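Local coordinates for protein fatty acid synthase 1, isoform A (Drosophila melanogaster, PDB 6FN6) that probably builds long-chain saturated fatty acids from acetyl-CoA and malonyl-CoA with NADPH, this piece carrying its dehydratase, enoylreductase and ketoreductase modifying domains, at residues L40-F45 / F79-F83; V606-N612 / K891-R897. All blocks are in the same frame, centred on the assembly; numbering follows the deposited sequence.

In the fold
Large multienzymes join separate folds on one chain, and the two contacts illustrate two ways of building up such a fold. Contact 1 packs a helix on an antiparallel sheet in the N-terminal hotdog of the dehydratase; the side chain of F79 lies about 11 Å from that of H24, the predicted proton acceptor. Contact 2, later in the chain, pairs two strands in the enoylreductase by backbone hydrogen bonds, across 278 intervening residues and away from the annotated sites. The contact centres are 54 Å apart, their nearest atoms about 37 Å: each lies within its own domain, the first made by side-chain packing without backbone pairing, the second by backbone pairing with side-chain packing added.

Contact 1: L40-F45 / F79-F83; sequences LAWQTF and FGINF
A hotdog fold wraps a curved antiparallel sheet round a central helix, and 40-45 with 79-83 is one piece of that wrapping. The 40-45 segment is regular alpha helix, 79-83 extended strand; their axes approach to 9.7 Å and cross at -59°, with A41 nearest I81 (CA-CA 7.3 Å) and F45 nearest F83 (8.0 Å). L40, an mt rotamer, points toward the sheet: its CD1 meets F79 CD2 at 3.6 Å and its CB meets I81 CD1 at 4.0 Å. A41 points sideways and meets the strand through its carbonyl O, 3.7 Å from F83 CZ. One turn on from L40, T44 takes chi1 p, so that its OG1 donates to L40 O (2.8 Å) and its polar group is satisfied within the helix. The same OG1 still packs against I81 CD1 (3.7 Å) and, near the ring plane, F83 CE1 (3.8 Å). F45, chi1 t, puts CD1 over one face of the F83 ring, 3.6 Å from F83 CE2; the ring centroids are 5.2 Å apart and the planes inclined at 34°. About 312 Å² is buried. Strand 76-83 lies between strands 7-12 and 89-93, while V9 of strand 7-12 also meets L40 and T44, I104 of strand 98-105 touches both F45 and F83, and W42, pointing away from 79-83, packs on V58 and M60 of strand 58-65.

Contact 2: V606-N612 / K891-R897; sequences VYYAPIN and KVVIKVR
Five backbone hydrogen bonds join 606-612 to 891-897. A609 and I894 form an antiparallel hydrogen-bonded pair, A609 N to I894 O at 3.1 Å and I894 N to A609 O at 3.0 Å; I611 N donates to V892 O at 2.9 Å, and Y607 O accepts from R897 N at 3.1 Å and, weakly, from V896 N at 2.8 Å. Consistent with the medium-chain dehydrogenase/reductase fold of enoylreductases, the pairing joins a strand from before the Rossmann part (601-611) to one from after it (891-895), next to parallel strand 868-872. The short strand axes lie 4.4 Å apart at 142°. Y608-K895 and P610-V893 are the non-hydrogen-bonded pairs (CA-CA 5.0 and 4.0 Å), with P610 CA 3.2 Å from V892 O. In the latter pair P610 N is turned from 891-897, so the missing amide hydrogen costs no bond to that strand. Y607, at phi/psi -112/-47, turns the corner: with Y608 it faces A644 in a classic beta bulge. On the face of Y608 and P610, Y608 CD2 packs on V893 CG1 (3.7 Å), and helix 682-685 adjoins Y608. On the face of A609 and I611, I611 CD1 reaches V892 CG1 (3.7 Å) and I894 CD1 (3.6 Å), covered by helix 876-885. At the corner, Y607 OH bonds E900 and the R897 guanidinium K909 O, while, with chi1 m for Y607 (-81°) and R897 (-60°), R897 CB makes a CH-pi contact 3.9 Å from the Y607 ring centroid and R897 NE lies over a face of that ring, 3.5 Å from Y607 CZ.

Contact 1: L40-F45 / F79-F83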
loop_
_atom_site.group_PDB
_atom_site.type_symbol
_atom_site.label_atom_id
_atom_site.label_comp_id
_atom_site.label_asym_id
_atom_site.label_seq_id
_atom_site.Cartn_x
_atom_site.Cartn_y
_atom_site.Cartn_z
ATOM N N LEU A 40 -7.058 16.449 -22.083
ATOM C CA LEU A 40 -8.396 16.732 -21.573
ATOM C C LEU A 40 -8.347 17.143 -20.105
ATOM O O LEU A 40 -8.994 18.109 -19.701
ATOM C CB LEU A 40 -9.309 15.516 -21.737
ATOM C CG LEU A 40 -9.685 15.094 -23.161
ATOM C CD1 LEU A 40 -10.687 13.949 -23.118
ATOM C CD2 LEU A 40 -10.241 16.262 -23.974
ATOM N N ALA A 41 -7.578 16.406 -19.311
ATOM C CA ALA A 41 -7.422 16.721 -17.896
ATOM C C ALA A 41 -6.745 18.075 -17.745
ATOM O O ALA A 41 -7.119 18.885 -16.895
ATOM C CB ALA A 41 -6.617 15.638 -17.192
ATOM N N TRP A 42 -5.751 18.316 -18.589
ATOM C CA TRP A 42 -5.011 19.568 -18.573
ATOM C C TRP A 42 -5.919 20.744 -18.925
ATOM O O TRP A 42 -5.940 21.758 -18.226
ATOM C CB TRP A 42 -3.839 19.486 -19.553
ATOM C CG TRP A 42 -3.027 20.735 -19.672
ATOM C CD1 TRP A 42 -2.970 21.771 -18.786
ATOM C CD2 TRP A 42 -2.153 21.081 -20.752
ATOM N NE1 TRP A 42 -2.113 22.742 -19.249
ATOM C CE2 TRP A 42 -1.599 22.340 -20.454
ATOM C CE3 TRP A 42 -1.784 20.446 -21.942
ATOM C CZ2 TRP A 42 -0.697 22.976 -21.302
ATOM C CZ3 TRP A 42 -0.888 21.081 -22.783
ATOM C CH2 TRP A 42 -0.356 22.333 -22.459
ATOM N N GLN A 43 -6.665 20.603 -20.016
ATOM C CA GLN A 43 -7.514 21.680 -20.509
ATOM C C GLN A 43 -8.609 22.056 -19.517
ATOM O O GLN A 43 -8.677 23.198 -19.063
ATOM C CB GLN A 43 -8.139 21.287 -21.847
ATOM C CG GLN A 43 -7.176 21.389 -23.019
ATOM C CD GLN A 43 -7.792 20.944 -24.327
ATOM O OE1 GLN A 43 -8.839 20.299 -24.347
ATOM N NE2 GLN A 43 -7.142 21.288 -25.432
ATOM N N THR A 44 -9.457 21.093 -19.175
ATOM C CA THR A 44 -10.595 21.361 -18.305
ATOM C C THR A 44 -10.153 21.908 -16.953
ATOM O O THR A 44 -10.806 22.786 -16.393
ATOM C CB THR A 44 -11.442 20.095 -18.074
ATOM O OG1 THR A 44 -10.599 19.021 -17.637
ATOM C CG2 THR A 44 -12.164 19.692 -19.355
ATOM N N PHE A 45 -9.046 21.391 -16.432
ATOM C CA PHE A 45 -8.544 21.828 -15.133
ATOM C C PHE A 45 -8.134 23.296 -15.153
ATOM O O PHE A 45 -8.362 24.025 -14.187
ATOM C CB PHE A 45 -7.361 20.964 -14.695
ATOM C CG PHE A 45 -6.849 21.298 -13.324
ATOM C CD1 PHE A 45 -7.623 21.051 -12.201
ATOM C CD2 PHE A 45 -5.592 21.851 -13.156
ATOM C CE1 PHE A 45 -7.156 21.356 -10.937
ATOM C CE2 PHE A 45 -5.118 22.156 -11.893
ATOM C CZ PHE A 45 -5.901 21.908 -10.783
ATOM N N PHE A 79 -16.606 11.742 -22.537
ATOM C CA PHE A 79 -15.675 11.615 -21.418
ATOM C C PHE A 79 -16.147 12.450 -20.229
ATOM O O PHE A 79 -16.466 13.630 -20.374
ATOM C CB PHE A 79 -14.263 12.047 -21.823
ATOM C CG PHE A 79 -13.640 11.191 -22.894
ATOM C CD1 PHE A 79 -13.300 9.872 -22.639
ATOM C CD2 PHE A 79 -13.377 11.713 -24.149
ATOM C CE1 PHE A 79 -12.719 9.086 -23.623
ATOM C CE2 PHE A 79 -12.797 10.933 -25.134
ATOM C CZ PHE A 79 -12.468 9.619 -24.869
ATOM N N GLY A 80 -16.195 11.822 -19.057
ATOM C CA GLY A 80 -16.549 12.499 -17.820
ATOM C C GLY A 80 -15.344 12.730 -16.927
ATOM O O GLY A 80 -14.627 11.787 -16.601
ATOM N N ILE A 81 -15.115 13.983 -16.538
ATOM C CA ILE A 81 -13.944 14.340 -15.738
ATOM C C ILE A 81 -14.377 14.925 -14.395
ATOM O O ILE A 81 -15.342 15.685 -14.325
ATOM C CB ILE A 81 -13.036 15.333 -16.488
ATOM C CG1 ILE A 81 -12.874 14.895 -17.949
ATOM C CG2 ILE A 81 -11.685 15.433 -15.792
ATOM C CD1 ILE A 81 -11.927 15.754 -18.769
ATOM N N ASN A 82 -13.648 14.577 -13.336
ATOM C CA ASN A 82 -13.949 15.066 -11.989
ATOM C C ASN A 82 -12.667 15.348 -11.205
ATOM O O ASN A 82 -11.674 14.637 -11.350
ATOM C CB ASN A 82 -14.811 14.053 -11.233
ATOM C CG ASN A 82 -15.595 14.683 -10.099
ATOM O OD1 ASN A 82 -15.192 15.706 -9.543
ATOM N ND2 ASN A 82 -16.722 14.075 -9.749
ATOM N N PHE A 83 -12.697 16.385 -10.370
ATOM C CA PHE A 83 -11.521 16.795 -9.603
ATOM C C PHE A 83 -11.839 16.963 -8.117
ATOM O O PHE A 83 -12.904 17.463 -7.755
ATOM C CB PHE A 83 -10.964 18.112 -10.152
ATOM C CG PHE A 83 -10.430 18.013 -11.551
ATOM C CD1 PHE A 83 -11.271 18.190 -12.637
ATOM C CD2 PHE A 83 -9.090 17.763 -11.782
ATOM C CE1 PHE A 83 -10.787 18.106 -13.929
ATOM C CE2 PHE A 83 -8.599 17.678 -13.073
ATOM C CZ PHE A 83 -9.450 17.851 -14.146
#

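Contact 2: V606-N612 / K891-R897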
loop_
_atom_site.group_PDB
_atom_site.type_symbol
_atom_site.label_atom_id
_atom_site.label_comp_id
_atom_site.label_asym_id
_atom_site.label_seq_id
_atom_site.Cartn_x
_atom_site.Cartn_y
_atom_site.Cartn_z
ATOM N N VAL A 606 13.836 -36.484 -21.033
ATOM C CA VAL A 606 12.658 -36.152 -20.245
ATOM C C VAL A 606 11.675 -37.312 -20.249
ATOM O O VAL A 606 11.354 -37.865 -21.303
ATOM C CB VAL A 606 11.988 -34.867 -20.766
ATOM C CG1 VAL A 606 10.753 -34.523 -19.939
ATOM C CG2 VAL A 606 12.974 -33.712 -20.753
ATOM N N TYR A 607 11.204 -37.674 -19.060
ATOM C CA TYR A 607 10.193 -38.712 -18.907
ATOM C C TYR A 607 8.885 -38.094 -18.431
ATOM O O TYR A 607 7.815 -38.380 -18.968
ATOM C CB TYR A 607 10.659 -39.778 -17.919
ATOM C CG TYR A 607 11.592 -40.800 -18.524
ATOM C CD1 TYR A 607 12.866 -40.437 -18.942
ATOM C CD2 TYR A 607 11.204 -42.125 -18.678
ATOM C CE1 TYR A 607 13.727 -41.363 -19.496
ATOM C CE2 TYR A 607 12.060 -43.060 -19.231
ATOM C CZ TYR A 607 13.319 -42.673 -19.638
ATOM O OH TYR A 607 14.179 -43.594 -20.189
ATOM N N TYR A 608 8.985 -37.241 -17.416
ATOM C CA TYR A 608 7.816 -36.586 -16.845
ATOM C C TYR A 608 8.034 -35.081 -16.766
ATOM O O TYR A 608 9.028 -34.619 -16.209
ATOM C CB TYR A 608 7.518 -37.158 -15.458
ATOM C CG TYR A 608 6.972 -38.566 -15.513
ATOM C CD1 TYR A 608 7.825 -39.660 -15.540
ATOM C CD2 TYR A 608 5.604 -38.800 -15.558
ATOM C CE1 TYR A 608 7.333 -40.945 -15.600
ATOM C CE2 TYR A 608 5.103 -40.083 -15.617
ATOM C CZ TYR A 608 5.971 -41.152 -15.639
ATOM O OH TYR A 608 5.474 -42.434 -15.700
ATOM N N ALA A 609 7.108 -34.323 -17.347
ATOM C CA ALA A 609 7.172 -32.867 -17.320
ATOM C C ALA A 609 5.871 -32.310 -16.755
ATOM O O ALA A 609 4.827 -32.394 -17.403
ATOM C CB ALA A 609 7.424 -32.316 -18.716
ATOM N N PRO A 610 5.922 -31.751 -15.536
ATOM C CA PRO A 610 4.716 -31.131 -14.975
ATOM C C PRO A 610 4.374 -29.776 -15.582
ATOM O O PRO A 610 5.264 -29.051 -16.030
ATOM C CB PRO A 610 5.063 -30.967 -13.490
ATOM C CG PRO A 610 6.181 -31.904 -13.240
ATOM C CD PRO A 610 6.960 -31.944 -14.510
ATOM N N ILE A 611 3.087 -29.444 -15.593
ATOM C CA ILE A 611 2.649 -28.104 -15.954
ATOM C C ILE A 611 2.488 -27.283 -14.683
ATOM O O ILE A 611 1.953 -27.766 -13.684
ATOM C CB ILE A 611 1.334 -28.123 -16.754
ATOM C CG1 ILE A 611 1.445 -29.039 -17.971
ATOM C CG2 ILE A 611 0.959 -26.720 -17.198
ATOM C CD1 ILE A 611 0.609 -30.284 -17.860
ATOM N N ASN A 612 2.955 -26.042 -14.729
ATOM C CA ASN A 612 2.768 -25.112 -13.628
ATOM C C ASN A 612 1.909 -23.950 -14.109
ATOM O O ASN A 612 1.710 -23.783 -15.310
ATOM C CB ASN A 612 4.115 -24.621 -13.104
ATOM C CG ASN A 612 4.840 -25.674 -12.286
ATOM O OD1 ASN A 612 4.594 -25.823 -11.088
ATOM N ND2 ASN A 612 5.738 -26.410 -12.929
ATOM N N LYS A 891 -0.101 -32.081 -8.396
ATOM C CA LYS A 891 0.619 -31.682 -9.600
ATOM C C LYS A 891 0.064 -32.346 -10.857
ATOM O O LYS A 891 -0.241 -33.540 -10.861
ATOM C CB LYS A 891 2.105 -32.014 -9.456
ATOM C CG LYS A 891 3.012 -31.240 -10.399
ATOM C CD LYS A 891 2.900 -29.741 -10.165
ATOM C CE LYS A 891 4.257 -29.061 -10.163
ATOM N NZ LYS A 891 4.152 -27.632 -9.752
ATOM N N VAL A 892 -0.056 -31.559 -11.923
ATOM C CA VAL A 892 -0.461 -32.066 -13.229
ATOM C C VAL A 892 0.790 -32.423 -14.022
ATOM O O VAL A 892 1.641 -31.565 -14.256
ATOM C CB VAL A 892 -1.318 -31.026 -13.984
ATOM C CG1 VAL A 892 -1.771 -31.565 -15.338
ATOM C CG2 VAL A 892 -2.519 -30.614 -13.142
ATOM N N VAL A 893 0.895 -33.681 -14.446
ATOM C CA VAL A 893 2.114 -34.164 -15.092
ATOM C C VAL A 893 1.846 -34.776 -16.468
ATOM O O VAL A 893 0.866 -35.495 -16.664
ATOM C CB VAL A 893 2.840 -35.187 -14.195
ATOM C CG1 VAL A 893 4.231 -35.483 -14.746
ATOM C CG2 VAL A 893 2.920 -34.681 -12.757
ATOM N N ILE A 894 2.735 -34.489 -17.415
ATOM C CA ILE A 894 2.661 -35.087 -18.747
ATOM C C ILE A 894 3.666 -36.223 -18.865
ATOM O O ILE A 894 4.863 -36.037 -18.645
ATOM C CB ILE A 894 2.887 -34.038 -19.848
ATOM C CG1 ILE A 894 1.686 -33.099 -19.924
ATOM C CG2 ILE A 894 3.103 -34.720 -21.203
ATOM C CD1 ILE A 894 1.890 -31.904 -20.824
ATOM N N LYS A 895 3.160 -37.398 -19.227
ATOM C CA LYS A 895 3.983 -38.591 -19.378
ATOM C C LYS A 895 4.593 -38.647 -20.774
ATOM O O LYS A 895 3.988 -39.176 -21.706
ATOM C CB LYS A 895 3.141 -39.841 -19.111
ATOM C CG LYS A 895 3.864 -41.170 -19.293
ATOM C CD LYS A 895 2.890 -42.263 -19.709
ATOM C CE LYS A 895 1.877 -42.563 -18.615
ATOM N NZ LYS A 895 0.884 -43.586 -19.041
ATOM N N VAL A 896 5.794 -38.096 -20.913
ATOM C CA VAL A 896 6.488 -38.102 -22.192
ATOM C C VAL A 896 6.987 -39.512 -22.494
ATOM O O VAL A 896 6.851 -40.004 -23.616
ATOM C CB VAL A 896 7.648 -37.090 -22.198
ATOM C CG1 VAL A 896 8.295 -37.031 -23.572
ATOM C CG2 VAL A 896 7.157 -35.707 -21.776
ATOM N N ARG A 897 7.570 -40.154 -21.486
ATOM C CA ARG A 897 8.062 -41.520 -21.616
ATOM C C ARG A 897 7.644 -42.360 -20.412
ATOM O O ARG A 897 7.658 -41.878 -19.280
ATOM C CB ARG A 897 9.583 -41.529 -21.747
ATOM C CG ARG A 897 10.115 -40.768 -22.942
ATOM C CD ARG A 897 11.633 -40.717 -22.906
ATOM N NE ARG A 897 12.226 -42.052 -22.911
ATOM C CZ ARG A 897 12.783 -42.631 -23.972
ATOM N NH1 ARG A 897 12.841 -42.003 -25.142
ATOM N NH2 ARG A 897 13.291 -43.850 -23.860
#